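Local coordinates for Bd3459 (Bdellovibrio bacteriovorus, PDB 5CEC), which acts as a predatory endopeptidase of the peptidase S13 family, probably on cell-wall peptides, and is bound by the ankyrin-repeat immunity protein Bd3460, at residues V75-A80 against R246-S251; G159-Y164 against L259-G264; E267-Y272 against I284-G289; L328-A333 against T422-L427. The protein carries 1 engineered substitution. All coordinates share one frame; numbering follows the deposited sequence.

Overall arrangement
From the N terminus, helix 72-84 waits 165 residues for its partner in contact 1, where helix 240-250 comes to lie beside it near the centre of the chain. Contact 2 opens inside that loop, at 159-164, and closes just beyond it on helix 253-262, so the two contacts cross. Contact 3 follows in series, a short closure between helix 265-277 and edge strand 284-285, and contact 4 comes last, joining 328-333 to the late loop 422-427. Contacts 1, 2 and 3 touch one another: Trp79 meets Tyr260 and Phe269, and Tyr260 meets Phe286. Contact 4 touches contact 1 alone, its centre about 26 Å from that of contact 3.

Contact 1 of 4, residues V75-A80 against R246-S251; sequences VTTLWA and RMNNQS. With SO4 (sulfate ion), chain D; SO4 (sulfate ion), chain C.
Thr77 OG1 is gripped from two directions: Asn248 ND2 donates to it across the interface at 3.0 Å, and it in turn reaches Lys73 O, one turn back in its own helix. The first bond is nearly straight, 172° at the hydrogen, and the hydroxyl lies almost in the amide plane of Asn248. Thr77 keeps OG1 beside its backbone N (chi1 -65°), the setting that lets one oxygen serve both the helix backbone and the neighbouring helix. Asn248 ND2 also binds Val331 O, which holds its amide from turning. The methyl end of Met247, bent at its last torsion, slides past Thr77 and brings CE to 3.2 Å from Thr77 OG1, a close approach in a buried spot. On the far flank of helix 240-250, Arg246 grips a sulfate with two N-H groups, NH1 to O2 at 3.0 Å and NH2 to O3 at 2.9 Å. Its NE makes a salt bridge to Glu152, and Gln250 NE2 sits above the guanidinium plane. Just past the helix end, Ser251 has positive phi and bonds a second sulfate, OG to O3 at 2.7 Å, at a site shared with Ser70, Thr358 and Ser360. With Ser70, Lys73 and Lys357, Ser251 fits the SxxK, SxN and KTG pattern of penicillin-recognising enzymes, so this sulfate probably marks the active site. Helix 72-84 is thus enclosed by helix 240-250 through Thr77, by helix 253-262 beside Thr76, and by helices 265-277 and 307-322 round Val75 and Leu78.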
# COMPACT_ATOMS: atom_id res chain seq x y z
N VAL A 75 11.31 4.41 -6.19
CA VAL A 75 12.16 4.76 -7.33
C VAL A 75 11.31 5.41 -8.42
O VAL A 75 11.66 6.46 -8.98
CB VAL A 75 12.91 3.53 -7.87
CG1 VAL A 75 13.89 3.96 -8.95
CG2 VAL A 75 13.71 2.84 -6.75
N THR A 76 10.16 4.81 -8.69
CA THR A 76 9.21 5.42 -9.67
C THR A 76 8.77 6.84 -9.20
O THR A 76 8.64 7.73 -10.03
CB THR A 76 8.02 4.48 -9.86
OG1 THR A 76 8.54 3.20 -10.26
CG2 THR A 76 7.04 5.01 -10.88
N THR A 77 8.57 6.99 -7.89
CA THR A 77 8.21 8.28 -7.28
C THR A 77 9.31 9.30 -7.58
O THR A 77 9.01 10.41 -8.02
CB THR A 77 8.00 8.10 -5.78
OG1 THR A 77 6.87 7.25 -5.58
CG2 THR A 77 7.72 9.37 -5.09
N LEU A 78 10.57 8.94 -7.35
CA LEU A 78 11.69 9.86 -7.64
C LEU A 78 11.67 10.24 -9.12
O LEU A 78 11.80 11.43 -9.47
CB LEU A 78 13.01 9.18 -7.30
CG LEU A 78 14.25 9.94 -7.76
CD1 LEU A 78 14.35 11.33 -7.16
CD2 LEU A 78 15.51 9.15 -7.46
N TRP A 79 11.55 9.25 -10.00
CA TRP A 79 11.59 9.51 -11.44
C TRP A 79 10.49 10.51 -11.81
O TRP A 79 10.75 11.50 -12.51
CB TRP A 79 11.44 8.21 -12.24
CG TRP A 79 11.70 8.32 -13.69
CD1 TRP A 79 12.41 9.31 -14.34
CD2 TRP A 79 11.35 7.37 -14.68
NE1 TRP A 79 12.49 9.02 -15.67
CE2 TRP A 79 11.84 7.84 -15.91
CE3 TRP A 79 10.63 6.17 -14.66
CZ2 TRP A 79 11.69 7.15 -17.07
CZ3 TRP A 79 10.47 5.50 -15.84
CH2 TRP A 79 10.96 6.00 -17.02
N ALA A 80 9.26 10.27 -11.33
CA ALA A 80 8.14 11.14 -11.65
C ALA A 80 8.36 12.56 -11.06
O ALA A 80 8.02 13.56 -11.70
CB ALA A 80 6.84 10.52 -11.18
N ARG A 246 -1.25 8.66 -2.69
CA ARG A 246 -2.24 7.57 -2.79
C ARG A 246 -1.54 6.26 -3.19
O ARG A 246 -1.75 5.22 -2.57
CB ARG A 246 -3.31 7.93 -3.80
CG ARG A 246 -4.41 6.91 -3.93
CD ARG A 246 -5.17 6.67 -2.64
NE ARG A 246 -6.45 6.02 -2.88
CZ ARG A 246 -7.19 5.45 -1.94
NH1 ARG A 246 -6.76 5.29 -0.69
NH2 ARG A 246 -8.37 4.98 -2.29
N MET A 247 -0.67 6.35 -4.20
CA MET A 247 0.05 5.16 -4.68
C MET A 247 0.85 4.50 -3.56
O MET A 247 0.84 3.27 -3.41
CB MET A 247 0.97 5.56 -5.81
CG MET A 247 1.83 4.42 -6.32
SD MET A 247 3.02 4.94 -7.59
CE MET A 247 4.20 5.83 -6.62
N ASN A 248 1.61 5.31 -2.84
CA ASN A 248 2.51 4.80 -1.82
C ASN A 248 1.80 4.45 -0.50
O ASN A 248 2.37 3.74 0.32
CB ASN A 248 3.68 5.75 -1.61
CG ASN A 248 4.63 5.74 -2.77
OD1 ASN A 248 4.83 4.69 -3.40
ND2 ASN A 248 5.19 6.91 -3.10
N ASN A 249 0.56 4.92 -0.32
CA ASN A 249 -0.24 4.48 0.83
C ASN A 249 -0.77 3.06 0.55
O ASN A 249 -0.66 2.17 1.41
CB ASN A 249 -1.45 5.39 1.08
CG ASN A 249 -1.14 6.62 1.90
OD1 ASN A 249 -0.07 6.78 2.45
ND2 ASN A 249 -2.13 7.52 1.97
N GLN A 250 -1.33 2.89 -0.65
CA GLN A 250 -2.00 1.64 -1.03
C GLN A 250 -1.02 0.57 -1.49
O GLN A 250 -1.33 -0.60 -1.46
CB GLN A 250 -2.94 1.89 -2.20
CG GLN A 250 -4.11 2.81 -1.93
CD GLN A 250 -5.04 2.79 -3.09
OE1 GLN A 250 -4.64 3.05 -4.24
NE2 GLN A 250 -6.29 2.47 -2.83
N SER A 251 0.14 0.99 -2.00
CA SER A 251 1.03 0.16 -2.81
C SER A 251 0.34 -0.15 -4.15
O SER A 251 0.22 -1.30 -4.58
CB SER A 251 1.49 -1.09 -2.11
OG SER A 251 2.70 -1.53 -2.73
S SO4 D . -9.79 3.49 0.86
O1 SO4 D . -10.72 3.29 1.99
O2 SO4 D . -8.47 3.96 1.36
O3 SO4 D . -10.32 4.42 -0.17
O4 SO4 D . -9.53 2.16 0.24
S SO4 C . 2.93 -4.13 -0.32
O1 SO4 C . 1.53 -4.40 0.09
O2 SO4 C . 3.89 -5.09 0.25
O3 SO4 C . 2.96 -4.08 -1.86
O4 SO4 C . 3.30 -2.76 0.07

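Contact 2 of 4, residues G159-Y164 against L259-G264; sequences GTTPKY and LYWNLG
Lys163 sets out with CG opposite its backbone N (chi1 -174°), runs extended to CE and bends only at the last torsion (chi4 45°), while Trp261 turns its indole off the helix with CG beside its own backbone N; the two side chains then meet at a slant. Lys163 NZ stands over the indole face, 3.8 Å from the centroid of the five-membered ring of Trp261 and 26° off its normal, a cation-pi pair. The aliphatic part lies against the benzo ring, with Lys163 CD 3.6 Å from Trp261 CZ2. Trp261 projects from the last turns of helix 253-262, which closes in a Schellman motif, with Gly264 at positive phi and two bonds back into the last turn; one of them runs from Gly264 N to Trp261 O at 3.0 Å. The opposing residues belong to the irregular loop between strand 135-141 and helix 167-182. From that loop Thr161 CG2 comes within 3.7 Å of Trp261 CZ3, and Pro162 O approaches the same carbon at 3.4 Å, both obliquely to the ring. The other branch of Thr161, OG1, makes a hydrogen bond with Asp257 OD2 of helix 253-262.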
# COMPACT_ATOMS: atom_id res chain seq x y z
N GLY A 159 -2.57 -6.23 -8.38
CA GLY A 159 -2.61 -7.11 -9.53
C GLY A 159 -1.60 -6.76 -10.59
O GLY A 159 -0.79 -5.83 -10.44
N THR A 160 -1.63 -7.53 -11.67
CA THR A 160 -0.79 -7.29 -12.83
C THR A 160 -1.51 -6.21 -13.63
O THR A 160 -2.60 -6.42 -14.11
CB THR A 160 -0.61 -8.57 -13.67
OG1 THR A 160 0.09 -9.52 -12.88
CG2 THR A 160 0.16 -8.26 -14.93
N THR A 161 -0.86 -5.06 -13.77
CA THR A 161 -1.45 -3.94 -14.48
C THR A 161 -1.56 -4.31 -15.96
O THR A 161 -0.57 -4.73 -16.58
CB THR A 161 -0.58 -2.70 -14.31
OG1 THR A 161 -0.40 -2.47 -12.90
CG2 THR A 161 -1.16 -1.50 -14.98
N PRO A 162 -2.75 -4.12 -16.55
CA PRO A 162 -2.86 -4.43 -17.96
C PRO A 162 -1.88 -3.61 -18.77
O PRO A 162 -1.76 -2.41 -18.59
CB PRO A 162 -4.31 -4.09 -18.29
CG PRO A 162 -5.02 -4.19 -17.01
CD PRO A 162 -4.05 -3.75 -15.97
N LYS A 163 -1.15 -4.29 -19.64
CA LYS A 163 -0.17 -3.67 -20.51
C LYS A 163 -0.69 -3.87 -21.95
O LYS A 163 -0.68 -4.98 -22.47
CB LYS A 163 1.21 -4.29 -20.29
CG LYS A 163 2.32 -3.61 -21.07
CD LYS A 163 3.70 -4.01 -20.55
CE LYS A 163 4.83 -3.41 -21.38
NZ LYS A 163 4.61 -1.96 -21.70
N TYR A 164 -1.16 -2.79 -22.56
CA TYR A 164 -1.77 -2.85 -23.89
C TYR A 164 -0.68 -2.71 -24.95
O TYR A 164 -0.01 -1.68 -25.07
CB TYR A 164 -2.80 -1.74 -24.06
CG TYR A 164 -3.88 -1.80 -23.00
CD1 TYR A 164 -4.75 -2.88 -22.90
CD2 TYR A 164 -4.04 -0.77 -22.10
CE1 TYR A 164 -5.73 -2.94 -21.91
CE2 TYR A 164 -5.02 -0.81 -21.12
CZ TYR A 164 -5.87 -1.89 -21.03
OH TYR A 164 -6.86 -1.93 -20.06
N LEU A 259 2.68 5.31 -14.41
CA LEU A 259 3.67 6.38 -14.35
C LEU A 259 4.94 5.95 -15.10
O LEU A 259 5.49 6.72 -15.87
CB LEU A 259 4.01 6.76 -12.92
CG LEU A 259 2.99 7.63 -12.20
CD1 LEU A 259 3.30 7.70 -10.73
CD2 LEU A 259 2.89 9.03 -12.80
N TYR A 260 5.41 4.72 -14.85
CA TYR A 260 6.65 4.22 -15.46
C TYR A 260 6.52 4.16 -16.96
O TYR A 260 7.43 4.58 -17.69
CB TYR A 260 6.93 2.87 -14.84
CG TYR A 260 8.16 2.13 -15.23
CD1 TYR A 260 8.14 1.22 -16.28
CD2 TYR A 260 9.33 2.28 -14.52
CE1 TYR A 260 9.25 0.47 -16.60
CE2 TYR A 260 10.47 1.55 -14.85
CZ TYR A 260 10.43 0.65 -15.88
OH TYR A 260 11.55 -0.08 -16.14
N TRP A 261 5.39 3.69 -17.47
CA TRP A 261 5.18 3.67 -18.91
C TRP A 261 5.04 5.06 -19.49
O TRP A 261 5.61 5.37 -20.54
CB TRP A 261 3.96 2.83 -19.27
CG TRP A 261 4.07 1.39 -18.90
CD1 TRP A 261 5.20 0.62 -18.88
CD2 TRP A 261 3.00 0.54 -18.49
NE1 TRP A 261 4.89 -0.67 -18.51
CE2 TRP A 261 3.55 -0.73 -18.23
CE3 TRP A 261 1.63 0.73 -18.31
CZ2 TRP A 261 2.76 -1.80 -17.82
CZ3 TRP A 261 0.86 -0.35 -17.85
CH2 TRP A 261 1.43 -1.59 -17.63
N ASN A 262 4.31 5.93 -18.79
CA ASN A 262 4.18 7.32 -19.23
C ASN A 262 5.52 8.01 -19.44
O ASN A 262 5.64 8.81 -20.34
CB ASN A 262 3.41 8.17 -18.20
CG ASN A 262 1.91 7.93 -18.19
OD1 ASN A 262 1.36 7.16 -18.99
ND2 ASN A 262 1.26 8.62 -17.27
N LEU A 263 6.47 7.75 -18.55
CA LEU A 263 7.77 8.39 -18.59
C LEU A 263 8.74 7.73 -19.58
O LEU A 263 9.87 8.21 -19.75
CB LEU A 263 8.35 8.46 -17.18
CG LEU A 263 7.52 9.26 -16.17
CD1 LEU A 263 8.03 9.10 -14.75
CD2 LEU A 263 7.54 10.74 -16.53
N GLY A 264 8.28 6.68 -20.27
CA GLY A 264 9.05 6.04 -21.37
C GLY A 264 9.44 4.59 -21.15
O GLY A 264 10.15 4.00 -21.98

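Contact 3 of 4, residues E267-Y272 against I284-G289; sequences EAFNAY and IEFHNG
Phe269 and Phe286 stack with offset, their planes 19° apart and centroids 4.7 Å apart, and this is the tight half of the contact. Each ring lies over part of the other: Phe269 CZ is above one face of Phe286, and Phe286 CD2 above one face of Phe269, both displaced toward the rim. The stem joins in, with Phe286 CB 3.7 Å from Phe269 CE2. Phe269 reaches across because its CG stands opposite the backbone N (chi1 176°), whereas Phe286 is turned off the usual staggered positions (chi1 -91°). Ile284 closes the edge of the Phe269 ring, its CD1 in the ring plane and 3.8 Å from CZ. Apolar partners complete this buried half: Val75 touches both rings, and Trp79 meets Phe269 edge-to-face.

The polar half is looser and bridged by solvent. Asn270 makes no direct bond to 284-289; a water donates both to its OD1, at 3.0 Å, and to Phe286 O, at 2.8 Å. A second water lies 2.9 Å from Ile284 O and also within bonding distance of Asn270 OD1. On the outer side of the strand, Glu285 turns away to a salt bridge with Lys65, and a weak bond from His287 NE2 also reaches Glu285 OE2.

Helix 265-277 thus packs through Phe269 on Ile284 of edge strand 284-285 and on Phe286 just beyond its end. In the same small antiparallel sheet, strand 65-67 leads on to helix 72-84, at whose start lies a probable SxxK motif (Ser70, Lys73), as in the penicillin-binding proteins to which S13 peptidases belong.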
# COMPACT_ATOMS: atom_id res chain seq x y z
N GLU A 267 13.51 1.46 -21.23
CA GLU A 267 14.63 2.13 -21.91
C GLU A 267 14.84 3.52 -21.34
O GLU A 267 15.98 3.93 -21.12
CB GLU A 267 14.39 2.19 -23.41
CG GLU A 267 14.50 0.83 -24.07
CD GLU A 267 14.46 0.88 -25.59
OE1 GLU A 267 14.44 1.98 -26.19
OE2 GLU A 267 14.47 -0.21 -26.20
N ALA A 268 13.76 4.25 -21.08
CA ALA A 268 13.87 5.60 -20.54
C ALA A 268 14.33 5.60 -19.08
O ALA A 268 15.14 6.45 -18.67
CB ALA A 268 12.55 6.34 -20.68
N PHE A 269 13.84 4.65 -18.30
CA PHE A 269 14.28 4.53 -16.93
C PHE A 269 15.78 4.26 -16.83
O PHE A 269 16.51 4.88 -16.01
CB PHE A 269 13.54 3.41 -16.20
CG PHE A 269 14.04 3.22 -14.81
CD1 PHE A 269 13.72 4.15 -13.83
CD2 PHE A 269 14.93 2.19 -14.52
CE1 PHE A 269 14.23 4.02 -12.54
CE2 PHE A 269 15.44 2.06 -13.25
CZ PHE A 269 15.11 2.98 -12.26
N ASN A 270 16.26 3.32 -17.63
CA ASN A 270 17.70 3.02 -17.62
C ASN A 270 18.53 4.26 -17.92
O ASN A 270 19.56 4.50 -17.26
CB ASN A 270 18.04 1.90 -18.60
CG ASN A 270 17.53 0.55 -18.13
OD1 ASN A 270 17.16 0.38 -16.98
ND2 ASN A 270 17.50 -0.41 -19.04
N ALA A 271 18.10 5.06 -18.89
CA ALA A 271 18.84 6.30 -19.21
C ALA A 271 18.77 7.31 -18.06
O ALA A 271 19.77 7.95 -17.72
CB ALA A 271 18.30 6.91 -20.51
N TYR A 272 17.58 7.45 -17.48
CA TYR A 272 17.40 8.36 -16.36
C TYR A 272 18.32 8.03 -15.19
O TYR A 272 19.01 8.89 -14.66
CB TYR A 272 15.93 8.37 -15.86
CG TYR A 272 15.77 9.01 -14.51
CD1 TYR A 272 15.79 10.39 -14.35
CD2 TYR A 272 15.61 8.25 -13.34
CE1 TYR A 272 15.69 10.98 -13.09
CE2 TYR A 272 15.52 8.85 -12.10
CZ TYR A 272 15.55 10.21 -11.96
OH TYR A 272 15.43 10.77 -10.72
N ILE A 284 21.06 -1.51 -10.48
CA ILE A 284 19.60 -1.46 -10.51
C ILE A 284 19.08 -1.95 -11.85
O ILE A 284 19.59 -1.54 -12.89
CB ILE A 284 19.09 -0.02 -10.20
CG1 ILE A 284 17.56 0.04 -10.17
CG2 ILE A 284 19.66 1.02 -11.17
CD1 ILE A 284 17.01 1.26 -9.46
N GLU A 285 18.10 -2.84 -11.83
CA GLU A 285 17.55 -3.39 -13.05
C GLU A 285 16.05 -3.47 -12.88
O GLU A 285 15.54 -4.26 -12.10
CB GLU A 285 18.15 -4.74 -13.36
CG GLU A 285 17.67 -5.33 -14.66
CD GLU A 285 18.19 -6.73 -14.91
OE1 GLU A 285 19.35 -7.03 -14.53
OE2 GLU A 285 17.45 -7.52 -15.51
N PHE A 286 15.36 -2.60 -13.61
CA PHE A 286 13.92 -2.52 -13.56
C PHE A 286 13.28 -3.04 -14.85
O PHE A 286 13.85 -2.96 -15.95
CB PHE A 286 13.48 -1.06 -13.36
CG PHE A 286 13.30 -0.65 -11.92
CD1 PHE A 286 14.19 -1.06 -10.92
CD2 PHE A 286 12.24 0.17 -11.55
CE1 PHE A 286 14.00 -0.67 -9.60
CE2 PHE A 286 12.07 0.57 -10.24
CZ PHE A 286 12.93 0.16 -9.26
N HIS A 287 12.07 -3.56 -14.70
CA HIS A 287 11.24 -3.92 -15.81
C HIS A 287 9.84 -3.32 -15.73
O HIS A 287 9.11 -3.40 -16.72
CB HIS A 287 11.14 -5.45 -15.92
CG HIS A 287 12.46 -6.13 -15.89
ND1 HIS A 287 13.23 -6.27 -17.02
CD2 HIS A 287 13.20 -6.63 -14.86
CE1 HIS A 287 14.37 -6.85 -16.71
NE2 HIS A 287 14.37 -7.09 -15.41
N ASN A 288 9.45 -2.78 -14.57
CA ASN A 288 8.17 -2.14 -14.43
C ASN A 288 8.26 -1.14 -13.30
O ASN A 288 9.31 -1.03 -12.64
CB ASN A 288 7.04 -3.18 -14.26
CG ASN A 288 7.15 -3.99 -12.98
OD1 ASN A 288 7.72 -3.57 -11.99
ND2 ASN A 288 6.62 -5.20 -13.01
N GLY A 289 7.19 -0.40 -13.07
CA GLY A 289 7.19 0.63 -12.06
C GLY A 289 6.79 0.17 -10.68
O GLY A 289 7.06 0.83 -9.70
O HOH W 1 19.22 0.48 -14.87
O HOH W 2 16.52 -2.50 -16.75

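Contact 4 of 4, residues L328-A333 against T422-L427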
# COMPACT_ATOMS: atom_id res chain seq x y z
N LEU A 328 9.28 13.90 2.69
CA LEU A 328 8.95 12.55 2.23
C LEU A 328 7.49 12.20 2.58
O LEU A 328 6.83 11.50 1.80
CB LEU A 328 9.92 11.52 2.78
CG LEU A 328 11.34 11.51 2.20
CD1 LEU A 328 12.24 10.56 2.93
CD2 LEU A 328 11.32 11.19 0.71
N SER A 329 6.97 12.72 3.70
CA SER A 329 5.57 12.47 4.10
C SER A 329 4.52 13.07 3.16
O SER A 329 3.35 12.76 3.29
CB SER A 329 5.33 12.99 5.50
OG SER A 329 5.51 14.40 5.53
N ASP A 330 4.93 13.93 2.23
CA ASP A 330 4.03 14.40 1.19
C ASP A 330 3.80 13.42 0.06
O ASP A 330 2.89 13.58 -0.72
CB ASP A 330 4.45 15.77 0.69
CG ASP A 330 4.38 16.81 1.78
OD1 ASP A 330 3.30 16.97 2.37
OD2 ASP A 330 5.39 17.46 2.07
N VAL A 331 4.65 12.39 -0.03
CA VAL A 331 4.51 11.38 -1.07
C VAL A 331 4.59 9.93 -0.60
O VAL A 331 4.32 9.03 -1.39
CB VAL A 331 5.51 11.59 -2.23
CG1 VAL A 331 5.33 12.97 -2.86
CG2 VAL A 331 6.94 11.37 -1.77
N MET A 332 4.92 9.70 0.66
CA MET A 332 5.09 8.36 1.24
C MET A 332 4.38 8.29 2.57
O MET A 332 4.09 9.32 3.20
CB MET A 332 6.56 8.00 1.48
CG MET A 332 7.31 7.69 0.22
SD MET A 332 9.09 7.62 0.44
CE MET A 332 9.17 6.18 1.50
N ALA A 333 3.99 7.07 2.95
CA ALA A 333 3.12 6.85 4.10
C ALA A 333 3.87 7.02 5.42
O ALA A 333 5.05 6.68 5.53
CB ALA A 333 2.55 5.46 4.03
N THR A 422 0.04 15.80 9.45
CA THR A 422 -1.38 15.59 9.67
C THR A 422 -1.83 14.66 8.54
O THR A 422 -1.53 14.91 7.37
CB THR A 422 -2.14 16.92 9.66
OG1 THR A 422 -1.63 17.75 10.71
CG2 THR A 422 -3.62 16.67 9.91
N GLU A 423 -2.55 13.59 8.90
CA GLU A 423 -3.02 12.60 7.92
C GLU A 423 -3.73 13.27 6.76
O GLU A 423 -4.71 14.02 6.94
CB GLU A 423 -3.97 11.61 8.57
CG GLU A 423 -4.41 10.46 7.68
CD GLU A 423 -5.26 9.47 8.41
OE1 GLU A 423 -5.90 9.86 9.40
OE2 GLU A 423 -5.31 8.31 8.01
N GLN A 424 -3.27 12.92 5.56
CA GLN A 424 -3.80 13.47 4.32
C GLN A 424 -4.92 12.57 3.78
O GLN A 424 -5.03 11.39 4.16
CB GLN A 424 -2.66 13.64 3.32
CG GLN A 424 -1.59 14.62 3.83
CD GLN A 424 -0.40 14.75 2.91
OE1 GLN A 424 -0.29 14.03 1.93
NE2 GLN A 424 0.51 15.66 3.23
N LEU A 425 -5.80 13.14 2.95
CA LEU A 425 -6.86 12.41 2.31
C LEU A 425 -6.70 12.56 0.81
O LEU A 425 -7.34 13.39 0.18
CB LEU A 425 -8.21 12.94 2.78
CG LEU A 425 -9.45 12.16 2.35
CD1 LEU A 425 -9.41 10.73 2.89
CD2 LEU A 425 -10.70 12.90 2.87
N PRO A 426 -5.84 11.71 0.20
CA PRO A 426 -5.53 11.91 -1.20
C PRO A 426 -6.66 11.39 -2.10
O PRO A 426 -7.03 10.21 -2.01
CB PRO A 426 -4.21 11.15 -1.37
CG PRO A 426 -4.24 10.10 -0.32
CD PRO A 426 -5.00 10.69 0.82
N LEU A 427 -7.24 12.27 -2.90
CA LEU A 427 -8.24 11.92 -3.91
C LEU A 427 -7.64 12.19 -5.29
O LEU A 427 -6.61 12.86 -5.40
CB LEU A 427 -9.52 12.76 -3.71
CG LEU A 427 -10.19 12.64 -2.36
CD1 LEU A 427 -11.48 13.46 -2.34
CD2 LEU A 427 -10.46 11.22 -1.93
O HOH W 3 0.72 15.04 -0.29
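Asp330 and Gln424 meet at about a right angle as side chains, yet their flat ends lie nearly in one plane, carboxylate and amide only 15° apart. Gln424 supplies the reach: it is extended beyond CG (chi2 177°), so its NE2 arrives at Asp330 OD1 at 3.2 Å. The carboxylate oxygen accepts with its anti lone pair, and it lies in the amide plane of Gln424, though the bond is bent to 145° at the hydrogen. Asp330 starts out with its CB directed away from 422-427, and its carboxylate bends back to the partner; its other oxygen, OD2, accepts from the backbone N of Asp327. A water bridges the amide oxygen to the backbone, donating to Gln424 OE1 at 2.6 Å and to Asp330 O at 2.7 Å. Both atoms of the amide are thus tied to the same residue, one directly and one through solvent, which should fix its rotation. Within 328-333, Leu328 O accepts from both Val331 N and Met332 N, and Lys245 NZ binds Ser329 O and Met332 O. The turn lies between helix 307-322, where Leu328 packs, and edge strand 333-334 beside strand 354-361; Gln424 and Pro426 rest against helix 240-250.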